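Local coordinates for protein cyanuric acid amidohydrolase (Azorhizobium caulinodans, PDB 4NQ3) that hydrolyses cyanuric acid, opening its s-triazine ring to carboxybiuret, which decarboxylates to biuret, on the route that breaks down atrazine and melamine, at residues A10-S13 against P14-S18; E42-G45 against C46-F50; R52-A55 against V56-Q60. All blocks are in the same frame, centred on the assembly; numbering follows the deposited sequence.

Interaction 1 (A10-S13 against P14-S18); sequences ATAS and PDDVS
D16 folds back on A12 and S13 in a type I beta turn from S13 to D16, part of the loop that joins strand 2-10 to helix 18-25. The turn is closed by the backbone bond from D16 N to S13 O, 3.2 Å long. The denser side is built on the D16 carboxylate. With CG anti to the backbone N (chi1 177°), the group reaches back across the turn, and D16 OD2 takes the N-H of A12 at 2.9 Å on its anti lone pair, with T11 CA packed beside it. D16 OD1 makes an Asx turn by accepting S18 N at 3.0 Å from above the carboxylate plane. One aspartate therefore ties the loop after strand 2-10, at A12, to the first residue of helix 18-25, V17 being the N-cap. The looser side is at exposed A10, where a water donates to A10 O and D16 O. Other subunits border the loop: R298 of the second subunit bonds T11 O, and F50 of the third packs on P14. The S18 hydroxyl gives the same carboxylate oxygen its second bond, S18 OG to D16 OD1 at 2.6 Å, on the syn lone pair.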
loop_
_atom_site.group_PDB
_atom_site.type_symbol
_atom_site.label_atom_id
_atom_site.label_comp_id
_atom_site.label_asym_id
_atom_site.label_seq_id
_atom_site.Cartn_x
_atom_site.Cartn_y
_atom_site.Cartn_z
ATOM N N ALA A 10 5.796 23.231 -13.753
ATOM C CA ALA A 10 5.643 22.586 -12.450
ATOM C C ALA A 10 4.197 22.712 -11.895
ATOM O O ALA A 10 3.459 23.616 -12.258
ATOM C CB ALA A 10 6.617 23.163 -11.483
ATOM N N THR A 11 3.792 21.774 -11.047
ATOM C CA THR A 11 2.480 21.787 -10.389
ATOM C C THR A 11 2.640 21.337 -8.933
ATOM O O THR A 11 3.382 20.389 -8.641
ATOM C CB THR A 11 1.479 20.846 -11.075
ATOM O OG1 THR A 11 1.946 19.501 -10.901
ATOM C CG2 THR A 11 1.365 21.130 -12.582
ATOM N N ALA A 12 1.923 21.970 -8.018
ATOM C CA ALA A 12 2.063 21.615 -6.612
ATOM C C ALA A 12 1.009 20.618 -6.185
ATOM O O ALA A 12 1.034 20.126 -5.063
ATOM C CB ALA A 12 1.981 22.856 -5.752
ATOM N N SER A 13 0.139 20.262 -7.122
ATOM C CA SER A 13 -1.154 19.676 -6.834
ATOM C C SER A 13 -1.706 19.235 -8.181
ATOM O O SER A 13 -1.363 19.834 -9.209
ATOM C CB SER A 13 -2.056 20.728 -6.188
ATOM O OG SER A 13 -3.202 20.154 -5.606
ATOM N N PRO A 14 -2.538 18.185 -8.214
ATOM C CA PRO A 14 -3.139 17.865 -9.508
ATOM C C PRO A 14 -3.980 19.013 -10.063
ATOM O O PRO A 14 -4.050 19.196 -11.275
ATOM C CB PRO A 14 -4.011 16.661 -9.187
ATOM C CG PRO A 14 -3.323 16.017 -8.035
ATOM C CD PRO A 14 -2.840 17.157 -7.209
ATOM N N ASP A 15 -4.576 19.803 -9.186
ATOM C CA ASP A 15 -5.452 20.869 -9.621
ATOM C C ASP A 15 -4.754 22.205 -9.719
ATOM O O ASP A 15 -5.424 23.226 -9.834
ATOM C CB ASP A 15 -6.636 21.016 -8.674
ATOM C CG ASP A 15 -6.219 21.357 -7.248
ATOM O OD1 ASP A 15 -5.099 21.005 -6.830
ATOM O OD2 ASP A 15 -7.009 22.019 -6.549
ATOM N N ASP A 16 -3.423 22.210 -9.612
ATOM C CA ASP A 16 -2.625 23.449 -9.697
ATOM C C ASP A 16 -2.340 23.841 -11.146
ATOM O O ASP A 16 -1.387 23.368 -11.772
ATOM C CB ASP A 16 -1.297 23.309 -8.942
ATOM C CG ASP A 16 -0.427 24.553 -9.070
ATOM O OD1 ASP A 16 -0.997 25.633 -9.326
ATOM O OD2 ASP A 16 0.813 24.482 -8.895
ATOM N N VAL A 17 -3.179 24.695 -11.697
ATOM C CA VAL A 17 -2.984 25.087 -13.075
ATOM C C VAL A 17 -2.362 26.492 -13.080
ATOM O O VAL A 17 -2.292 27.168 -14.109
ATOM C CB VAL A 17 -4.325 25.021 -13.880
ATOM C CG1 VAL A 17 -4.852 23.595 -13.909
ATOM C CG2 VAL A 17 -5.366 25.939 -13.263
ATOM N N SER A 18 -1.919 26.940 -11.917
ATOM C CA SER A 18 -1.426 28.313 -11.778
ATOM C C SER A 18 -0.292 28.670 -12.756
ATOM O O SER A 18 -0.202 29.807 -13.226
ATOM C CB SER A 18 -0.988 28.558 -10.336
ATOM O OG SER A 18 0.185 27.837 -10.011
HETATM O O HOH W 1 1.298 25.003 -12.563
#

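Interaction 2 (E42-G45 against C46-F50); sequences EGNG and CVNDF. With BR8 (barbituric acid), chain C.
This is a local, buried network of side-chain hydrogen bonds, to the backbone and to one another, with N44 and D49 laid across the loop between strand 34-41 and helix 51-67, which contributes G45 to the barbituric acid pocket. N44 is held at both ends of its amide. CG sits between the backbone N and the carbonyl carbon (chi1 61°), which brings N44 OD1 round to C46 N, 2.8 Å away and above the carbonyl plane. N44 ND2 points almost straight (173°) at N48 OD1, 3.0 Å away and in the plane of the N44 amide, while the N48 amide is turned 44° to it. The D49 and N44 side chains run antiparallel alongside each other, the carboxylate nearly perpendicular to the amide, and D49 OD2 receives G45 N at 2.7 Å on the anti side. An alanine in place of N44 would probably leave C46 N and N48 OD1 without these mates and let the G45-C46 bend shift beside the ligand. G45 O lies 3.3 Å from C2 of barbituric acid. S305 N of the fourth subunit bonds N48 OD1. Within the chain, C46 touches M184 of helix 180-199 and T310 of helix 309-325, and D49 OD1 bonds S51 OG at the start of helix 51-67.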
loop_
_atom_site.group_PDB
_atom_site.type_symbol
_atom_site.label_atom_id
_atom_site.label_comp_id
_atom_site.label_asym_id
_atom_site.label_seq_id
_atom_site.Cartn_x
_atom_site.Cartn_y
_atom_site.Cartn_z
ATOM N N GLU A 42 0.161 13.072 -9.107
ATOM C CA GLU A 42 0.582 12.374 -7.873
ATOM C C GLU A 42 -0.191 11.126 -7.473
ATOM O O GLU A 42 0.062 10.592 -6.396
ATOM C CB GLU A 42 0.488 13.321 -6.674
ATOM C CG GLU A 42 1.474 14.436 -6.683
ATOM C CD GLU A 42 0.878 15.747 -6.195
ATOM O OE1 GLU A 42 1.138 16.137 -5.010
ATOM O OE2 GLU A 42 0.170 16.389 -7.020
ATOM N N GLY A 43 -1.136 10.682 -8.300
ATOM C CA GLY A 43 -1.927 9.491 -8.013
ATOM C C GLY A 43 -1.097 8.214 -7.994
ATOM O O GLY A 43 0.136 8.272 -8.063
ATOM N N ASN A 44 -1.745 7.055 -7.871
ATOM C CA ASN A 44 -0.981 5.807 -7.865
ATOM C C ASN A 44 -0.758 5.252 -9.253
ATOM O O ASN A 44 -0.052 4.249 -9.419
ATOM C CB ASN A 44 -1.636 4.748 -6.964
ATOM C CG ASN A 44 -3.027 4.351 -7.401
ATOM O OD1 ASN A 44 -3.448 4.604 -8.528
ATOM N ND2 ASN A 44 -3.750 3.698 -6.501
ATOM N N GLY A 45 -1.346 5.916 -10.247
ATOM C CA GLY A 45 -1.202 5.523 -11.632
ATOM C C GLY A 45 -1.932 4.241 -12.002
ATOM O O GLY A 45 -1.700 3.690 -13.067
ATOM N N CYS A 46 -2.821 3.750 -11.150
ATOM C CA CYS A 46 -3.495 2.503 -11.478
ATOM C C CYS A 46 -4.998 2.709 -11.632
ATOM O O CYS A 46 -5.428 3.673 -12.290
ATOM C CB CYS A 46 -3.172 1.437 -10.436
ATOM S SG CYS A 46 -1.351 1.115 -10.358
ATOM N N VAL A 47 -5.820 1.829 -11.075
ATOM C CA VAL A 47 -7.232 1.952 -11.402
ATOM C C VAL A 47 -7.867 3.123 -10.673
ATOM O O VAL A 47 -8.444 4.008 -11.307
ATOM C CB VAL A 47 -8.023 0.691 -11.090
ATOM C CG1 VAL A 47 -9.495 0.968 -11.347
ATOM C CG2 VAL A 47 -7.546 -0.466 -11.951
ATOM N N ASN A 48 -7.783 3.109 -9.344
ATOM C CA ASN A 48 -8.366 4.148 -8.488
ATOM C C ASN A 48 -7.422 5.313 -8.273
ATOM O O ASN A 48 -7.012 5.606 -7.155
ATOM C CB ASN A 48 -8.749 3.549 -7.149
ATOM C CG ASN A 48 -7.550 2.937 -6.417
ATOM O OD1 ASN A 48 -6.523 2.599 -7.025
ATOM N ND2 ASN A 48 -7.705 2.732 -5.124
ATOM N N ASP A 49 -7.065 5.962 -9.366
ATOM C CA ASP A 49 -6.244 7.139 -9.345
ATOM C C ASP A 49 -7.106 8.280 -9.821
ATOM O O ASP A 49 -7.419 8.364 -10.999
ATOM C CB ASP A 49 -5.016 6.954 -10.234
ATOM C CG ASP A 49 -4.121 8.205 -10.295
ATOM O OD1 ASP A 49 -4.577 9.348 -9.970
ATOM O OD2 ASP A 49 -2.937 8.030 -10.680
ATOM N N PHE A 50 -7.481 9.170 -8.914
ATOM C CA PHE A 50 -8.345 10.276 -9.296
ATOM C C PHE A 50 -7.570 11.576 -9.427
ATOM O O PHE A 50 -8.159 12.624 -9.727
ATOM C CB PHE A 50 -9.494 10.423 -8.296
ATOM C CG PHE A 50 -10.272 9.174 -8.146
ATOM C CD1 PHE A 50 -11.203 8.804 -9.124
ATOM C CD2 PHE A 50 -10.018 8.308 -7.084
ATOM C CE1 PHE A 50 -11.904 7.601 -9.018
ATOM C CE2 PHE A 50 -10.722 7.100 -6.967
ATOM C CZ PHE A 50 -11.652 6.744 -7.932
HETATM N N1 BR8 C . -1.806 4.973 -16.297
HETATM C C2 BR8 C . -1.278 5.920 -15.489
HETATM O O2 BR8 C . -2.040 6.679 -14.921
HETATM N N3 BR8 C . 0.073 6.007 -15.313
HETATM C C4 BR8 C . 0.970 5.117 -15.958
HETATM O O4 BR8 C . 2.178 5.222 -15.769
HETATM C C5 BR8 C . 0.505 4.030 -16.929
HETATM C C6 BR8 C . -1.016 4.066 -16.997
HETATM O O8 BR8 C . -1.593 3.262 -17.694
HETATM O O HOH W 2 -4.219 7.177 -6.519
#

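Interaction 3 (R52-A55 against V56-Q60); sequences RGFA and VQSLQ. With BR8 (barbituric acid), chain C.
F54 and S58, one turn apart on helix 51-67, share more than the backbone ladder. That helix is the crossover of the beta-alpha-beta unit formed with strands 34-41 and 75-80. Among the main-chain bonds, V56 N reaches R52 O, Q57 N reaches G53 O at 2.9 Å and a near-straight 171°, and L59 N reaches A55 O at 2.8 Å.

The side-chain hydrogen bond is that of S58. S58 OG, set beside the backbone N and anti to the carbonyl carbon (chi1 -64°), turns back along the helix and donates to F54 O at 2.9 Å. S58 N approaches F54 O at 3.1 Å, and the two donors come from opposite faces of the carbonyl plane, so the oxygen is gripped twice.

Packing follows the faces of the helix. The side chains of A55, V56 and L59 touch M78 of strand 75-80. On another side the F54 ring meets F54 of the third subunit, the planes about 25° apart, and also packs on Q57 of that subunit.

The polar reach of R52 combines one salt bridge with hydrogen bonds. Its side chain heads away from the rest of the helix, bent at chi3. R52 NH1 donates to O2 of barbituric acid at 2.9 Å, the oxygen lying at the guanidinium edge near its plane. A salt bridge from R52 NE to E230 OE1 helps to fix the rotation of the group, with a further bond to the loop before the helix. The charge of R52 would be expected to draw electron density toward O2, consistent with a role in polarising a carbonyl of the cyanuric acid ring.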
loop_
_atom_site.group_PDB
_atom_site.type_symbol
_atom_site.label_atom_id
_atom_site.label_comp_id
_atom_site.label_asym_id
_atom_site.label_seq_id
_atom_site.Cartn_x
_atom_site.Cartn_y
_atom_site.Cartn_z
ATOM N N ARG A 52 -5.665 12.030 -11.806
ATOM C CA ARG A 52 -5.736 12.194 -13.259
ATOM C C ARG A 52 -6.970 13.002 -13.644
ATOM O O ARG A 52 -6.874 14.016 -14.336
ATOM C CB ARG A 52 -5.773 10.827 -13.971
ATOM C CG ARG A 52 -4.465 10.040 -13.908
ATOM C CD ARG A 52 -4.537 8.699 -14.617
ATOM N NE ARG A 52 -5.686 7.936 -14.169
ATOM C CZ ARG A 52 -5.638 6.710 -13.674
ATOM N NH1 ARG A 52 -4.477 6.079 -13.568
ATOM N NH2 ARG A 52 -6.754 6.109 -13.299
ATOM N N GLY A 53 -8.136 12.519 -13.218
ATOM C CA GLY A 53 -9.390 13.164 -13.546
ATOM C C GLY A 53 -9.479 14.555 -12.957
ATOM O O GLY A 53 -9.988 15.484 -13.605
ATOM N N PHE A 54 -8.936 14.703 -11.754
ATOM C CA PHE A 54 -8.866 15.995 -11.078
ATOM C C PHE A 54 -8.062 17.014 -11.905
ATOM O O PHE A 54 -8.501 18.146 -12.096
ATOM C CB PHE A 54 -8.251 15.803 -9.682
ATOM C CG PHE A 54 -8.448 16.957 -8.754
ATOM C CD1 PHE A 54 -9.325 17.984 -9.064
ATOM C CD2 PHE A 54 -7.777 17.011 -7.555
ATOM C CE1 PHE A 54 -9.515 19.054 -8.192
ATOM C CE2 PHE A 54 -7.974 18.079 -6.688
ATOM C CZ PHE A 54 -8.835 19.098 -7.015
ATOM N N ALA A 55 -6.892 16.617 -12.411
ATOM C CA ALA A 55 -6.096 17.509 -13.262
ATOM C C ALA A 55 -6.855 17.839 -14.556
ATOM O O ALA A 55 -6.799 18.968 -15.045
ATOM C CB ALA A 55 -4.760 16.891 -13.592
ATOM N N VAL A 56 -7.543 16.849 -15.121
ATOM C CA VAL A 56 -8.244 17.042 -16.379
ATOM C C VAL A 56 -9.320 18.090 -16.200
ATOM O O VAL A 56 -9.387 19.068 -16.950
ATOM C CB VAL A 56 -8.866 15.745 -16.901
ATOM C CG1 VAL A 56 -9.802 16.045 -18.017
ATOM C CG2 VAL A 56 -7.761 14.785 -17.396
ATOM N N GLN A 57 -10.132 17.911 -15.166
ATOM C CA GLN A 57 -11.207 18.847 -14.873
ATOM C C GLN A 57 -10.652 20.234 -14.705
ATOM O O GLN A 57 -11.191 21.195 -15.225
ATOM C CB GLN A 57 -11.952 18.424 -13.614
ATOM C CG GLN A 57 -13.291 19.074 -13.436
ATOM C CD GLN A 57 -14.034 18.523 -12.238
ATOM O OE1 GLN A 57 -13.571 18.632 -11.081
ATOM N NE2 GLN A 57 -15.213 17.952 -12.500
ATOM N N SER A 58 -9.549 20.332 -13.983
ATOM C CA SER A 58 -8.956 21.625 -13.706
ATOM C C SER A 58 -8.449 22.271 -14.967
ATOM O O SER A 58 -8.617 23.485 -15.168
ATOM C CB SER A 58 -7.831 21.475 -12.708
ATOM O OG SER A 58 -8.385 21.008 -11.496
ATOM N N LEU A 59 -7.831 21.455 -15.816
ATOM C CA LEU A 59 -7.315 21.942 -17.073
ATOM C C LEU A 59 -8.451 22.318 -18.006
ATOM O O LEU A 59 -8.385 23.358 -18.660
ATOM C CB LEU A 59 -6.421 20.893 -17.705
ATOM C CG LEU A 59 -5.008 20.869 -17.138
ATOM C CD1 LEU A 59 -4.228 19.658 -17.688
ATOM C CD2 LEU A 59 -4.299 22.190 -17.422
ATOM N N GLN A 60 -9.503 21.493 -18.036
ATOM C CA GLN A 60 -10.677 21.759 -18.867
ATOM C C GLN A 60 -11.329 23.106 -18.497
ATOM O O GLN A 60 -11.628 23.917 -19.390
ATOM C CB GLN A 60 -11.691 20.636 -18.736
ATOM C CG GLN A 60 -11.475 19.435 -19.619
ATOM C CD GLN A 60 -12.392 18.254 -19.217
ATOM O OE1 GLN A 60 -13.078 18.303 -18.184
ATOM N NE2 GLN A 60 -12.428 17.206 -20.050
HETATM N N1 BR8 C . -1.806 4.973 -16.297
HETATM C C2 BR8 C . -1.278 5.920 -15.489
HETATM O O2 BR8 C . -2.040 6.679 -14.921
HETATM N N3 BR8 C . 0.073 6.007 -15.313
HETATM C C4 BR8 C . 0.970 5.117 -15.958
HETATM O O4 BR8 C . 2.178 5.222 -15.769
HETATM C C5 BR8 C . 0.505 4.030 -16.929
HETATM C C6 BR8 C . -1.016 4.066 -16.997
HETATM O O8 BR8 C . -1.593 3.262 -17.694
#

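In the fold
The three contacts follow one another along the predicted repeating unit RU A and converge on helix 51-67. Interaction 1 packs on the N-terminal half of that helix: P14 O lies 3.3 Å from A55 CB, and D15 CB is 3.4 Å from F54 CZ. It also meets the start of interaction 2, where P14 CD is 3.1 Å from E42 OE2. Interactions 2 and 3, with centres about 13 Å apart, join at the ligand, since C46 O probably accepts a hydrogen bond from R52 NH1 at 2.9 Å and both G45 and R52 border barbituric acid. R188 and R314 reach the same ligand, in keeping with the threefold symmetry of the active site. All three contacts touch the third subunit.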